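Local atomic coordinates of chromosomal replication initiator protein DnaA (Helicobacter pylori, PDB entry 2WP0), a protein that probably binds the replication origin in its ATP-bound form to initiate chromosome replication, this fragment covering its oligomerization domain I and flexible domain II. Residues Ala45-Pro50 with Glu68-Asn73. Numbering follows the deposited sequence.
Sequences AFFYAP and EILSQN
With CG opposite the carbonyl carbon in both residues (chi1 -49° in Phe47, -80° in Leu70), the two side chains come from opposite directions and meet between strand and helix. The extended second torsion of Leu70 (chi2 -171°) brings CD1 up to the strand residues as the touching branch. This one methyl serves two partners. It lies 3.5 Å from CB of Ala45 and, at the edge of the Phe47 ring and near its plane, 4.2 Å from CZ, so the leucine meets the ring at its edge and not over its face. The small methyl of Ala45 leaves room for the leucine to approach the strand, whereas the long, flat Phe47 reaches across from two residues further along, on the same side of the sheet. Leucine suits the helix because its branched end can spread over neighbouring apolar groups: Leu70 also touches Val83 and Val85, while Phe47 packs on Ile11 of helix 6-16. The helix finishes just beyond, where Gln72 N hydrogen-bonds to Glu68 O (3.1 Å) and the Asn73 amide makes a weak hydrogen bond from ND2 to Ile69 O (3.3 Å). The contact thus lies in the buried core of domain I, within a beta-alpha-beta unit in which helix 52-71 links the parallel strands 44-49 and 84-89 and its C-terminal end packs against the sheet.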
ATOM      1  N   ALA D  45      -7.580  29.750 -33.918  1.00 43.64           N
ATOM      2  CA  ALA D  45      -6.675  30.714 -33.291  1.00 46.19           C
ATOM      3  C   ALA D  45      -5.481  29.981 -32.668  1.00 43.17           C
ATOM      4  O   ALA D  45      -5.641  28.966 -31.991  1.00 40.71           O
ATOM      5  CB  ALA D  45      -7.406  31.549 -32.240  1.00 50.53           C
ATOM      6  N   PHE D  46      -4.285  30.491 -32.921  1.00 79.10           N
ATOM      7  CA  PHE D  46      -3.091  29.915 -32.334  1.00 76.78           C
ATOM      8  C   PHE D  46      -2.535  30.829 -31.251  1.00 80.53           C
ATOM      9  O   PHE D  46      -2.419  32.038 -31.444  1.00 83.99           O
ATOM     10  CB  PHE D  46      -2.030  29.651 -33.409  1.00 74.33           C
ATOM     11  CG  PHE D  46      -2.249  28.384 -34.175  1.00 68.96           C
ATOM     12  CD1 PHE D  46      -1.778  27.175 -33.693  1.00 65.13           C
ATOM     13  CD2 PHE D  46      -2.932  28.396 -35.376  1.00 67.66           C
ATOM     14  CE1 PHE D  46      -1.986  26.000 -34.400  1.00 61.38           C
ATOM     15  CE2 PHE D  46      -3.141  27.224 -36.086  1.00 63.80           C
ATOM     16  CZ  PHE D  46      -2.670  26.026 -35.597  1.00 60.42           C
ATOM     17  N   PHE D  47      -2.215  30.242 -30.104  1.00 33.59           N
ATOM     18  CA  PHE D  47      -1.542  30.955 -29.032  1.00 36.56           C
ATOM     19  C   PHE D  47      -0.265  30.225 -28.658  1.00 34.82           C
ATOM     20  O   PHE D  47      -0.141  29.009 -28.850  1.00 30.70           O
ATOM     21  CB  PHE D  47      -2.430  31.075 -27.791  1.00 37.47           C
ATOM     22  CG  PHE D  47      -3.798  31.556 -28.092  1.00 34.27           C
ATOM     23  CD1 PHE D  47      -4.826  30.658 -28.299  1.00 38.97           C
ATOM     24  CD2 PHE D  47      -4.057  32.903 -28.216  1.00 35.00           C
ATOM     25  CE1 PHE D  47      -6.105  31.098 -28.607  1.00 35.92           C
ATOM     26  CE2 PHE D  47      -5.328  33.350 -28.528  1.00 36.49           C
ATOM     27  CZ  PHE D  47      -6.356  32.444 -28.721  1.00 36.77           C
ATOM     28  N   TYR D  48       0.677  30.986 -28.121  1.00 44.78           N
ATOM     29  CA  TYR D  48       1.875  30.423 -27.547  1.00 44.04           C
ATOM     30  C   TYR D  48       1.775  30.454 -26.028  1.00 42.76           C
ATOM     31  O   TYR D  48       1.234  31.388 -25.447  1.00 43.74           O
ATOM     32  CB  TYR D  48       3.100  31.203 -28.008  1.00 45.14           C
ATOM     33  CG  TYR D  48       3.564  30.854 -29.400  1.00 43.52           C
ATOM     34  CD1 TYR D  48       3.859  29.537 -29.748  1.00 40.02           C
ATOM     35  CD2 TYR D  48       3.735  31.840 -30.364  1.00 45.58           C
ATOM     36  CE1 TYR D  48       4.306  29.207 -31.026  1.00 37.75           C
ATOM     37  CE2 TYR D  48       4.183  31.526 -31.647  1.00 44.18           C
ATOM     38  CZ  TYR D  48       4.468  30.204 -31.971  1.00 39.73           C
ATOM     39  OH  TYR D  48       4.917  29.895 -33.239  1.00 39.15           O
ATOM     40  N   ALA D  49       2.267  29.403 -25.395  1.00 36.55           N
ATOM     41  CA  ALA D  49       2.505  29.403 -23.963  1.00 34.62           C
ATOM     42  C   ALA D  49       3.998  29.175 -23.760  1.00 31.26           C
ATOM     43  O   ALA D  49       4.641  28.463 -24.531  1.00 31.00           O
ATOM     44  CB  ALA D  49       1.690  28.322 -23.284  1.00 33.77           C
ATOM     45  N   PRO D  50       4.557  29.783 -22.719  1.00 56.14           N
ATOM     46  CA  PRO D  50       6.004  29.796 -22.503  1.00 54.67           C
ATOM     47  C   PRO D  50       6.559  28.389 -22.451  1.00 51.53           C
ATOM     48  O   PRO D  50       7.631  28.128 -22.990  1.00 51.14           O
ATOM     49  CB  PRO D  50       6.142  30.430 -21.124  1.00 52.57           C
ATOM     50  CG  PRO D  50       4.841  31.122 -20.876  1.00 54.79           C
ATOM     51  CD  PRO D  50       3.812  30.339 -21.582  1.00 55.47           C
ATOM     52  N   GLU D  68     -15.162  28.420 -26.954  1.00 45.53           N
ATOM     53  CA  GLU D  68     -16.412  29.103 -26.645  1.00 48.76           C
ATOM     54  C   GLU D  68     -16.291  30.608 -26.841  1.00 51.54           C
ATOM     55  O   GLU D  68     -16.663  31.144 -27.878  1.00 53.54           O
ATOM     56  CB  GLU D  68     -16.800  28.799 -25.201  1.00 48.73           C
ATOM     57  CG  GLU D  68     -18.101  29.410 -24.752  1.00 51.83           C
ATOM     58  CD  GLU D  68     -18.759  28.586 -23.664  1.00 52.67           C
ATOM     59  OE1 GLU D  68     -18.272  28.577 -22.512  1.00 51.26           O
ATOM     60  OE2 GLU D  68     -19.768  27.919 -23.966  1.00 54.73           O
ATOM     61  N   ILE D  69     -15.765  31.275 -25.822  1.00 48.62           N
ATOM     62  CA  ILE D  69     -15.439  32.703 -25.864  1.00 49.74           C
ATOM     63  C   ILE D  69     -15.125  33.258 -27.263  1.00 51.41           C
ATOM     64  O   ILE D  69     -15.645  34.308 -27.643  1.00 53.86           O
ATOM     65  CB  ILE D  69     -14.249  33.008 -24.938  1.00 48.00           C
ATOM     66  CG1 ILE D  69     -14.629  32.741 -23.478  1.00 45.82           C
ATOM     67  CG2 ILE D  69     -13.753  34.435 -25.162  1.00 48.39           C
ATOM     68  CD1 ILE D  69     -13.552  33.103 -22.505  1.00 42.47           C
ATOM     69  N   LEU D  70     -14.273  32.556 -28.013  1.00 55.12           N
ATOM     70  CA  LEU D  70     -13.883  32.982 -29.357  1.00 56.02           C
ATOM     71  C   LEU D  70     -15.028  32.923 -30.374  1.00 57.79           C
ATOM     72  O   LEU D  70     -15.285  33.909 -31.081  1.00 60.31           O
ATOM     73  CB  LEU D  70     -12.704  32.157 -29.865  1.00 52.39           C
ATOM     74  CG  LEU D  70     -11.315  32.539 -29.368  1.00 51.29           C
ATOM     75  CD1 LEU D  70     -10.232  31.772 -30.129  1.00 50.49           C
ATOM     76  CD2 LEU D  70     -11.114  34.036 -29.513  1.00 54.24           C
ATOM     77  N   SER D  71     -15.706  31.773 -30.452  1.00 61.26           N
ATOM     78  CA  SER D  71     -16.831  31.583 -31.374  1.00 62.89           C
ATOM     79  C   SER D  71     -17.944  32.599 -31.141  1.00 67.05           C
ATOM     80  O   SER D  71     -18.605  33.043 -32.083  1.00 69.45           O
ATOM     81  CB  SER D  71     -17.416  30.181 -31.225  1.00 60.90           C
ATOM     82  OG  SER D  71     -16.442  29.186 -31.454  1.00 56.58           O
ATOM     83  N   GLN D  72     -18.149  32.951 -29.876  1.00 73.45           N
ATOM     84  CA  GLN D  72     -19.225  33.842 -29.473  1.00 75.82           C
ATOM     85  C   GLN D  72     -18.870  35.321 -29.670  1.00 76.91           C
ATOM     86  O   GLN D  72     -19.678  36.201 -29.348  1.00 77.36           O
ATOM     87  CB  GLN D  72     -19.584  33.584 -28.007  1.00 74.60           C
ATOM     88  CG  GLN D  72     -20.674  34.486 -27.477  1.00 76.72           C
ATOM     89  CD  GLN D  72     -20.383  34.965 -26.081  1.00 73.52           C
ATOM     90  OE1 GLN D  72     -19.619  34.331 -25.341  1.00 71.22           O
ATOM     91  NE2 GLN D  72     -20.987  36.091 -25.703  1.00 73.11           N
ATOM     92  N   ASN D  73     -17.677  35.599 -30.202  1.00 82.61           N
ATOM     93  CA  ASN D  73     -17.255  36.982 -30.450  1.00 84.05           C
ATOM     94  C   ASN D  73     -16.619  37.239 -31.825  1.00 85.10           C
ATOM     95  O   ASN D  73     -16.090  36.326 -32.458  1.00 83.86           O
ATOM     96  CB  ASN D  73     -16.326  37.460 -29.333  1.00 81.16           C
ATOM     97  CG  ASN D  73     -17.082  37.975 -28.120  1.00 78.92           C
ATOM     98  OD1 ASN D  73     -17.793  38.977 -28.197  1.00 79.80           O
ATOM     99  ND2 ASN D  73     -16.929  37.294 -26.992  1.00 76.10           N
TER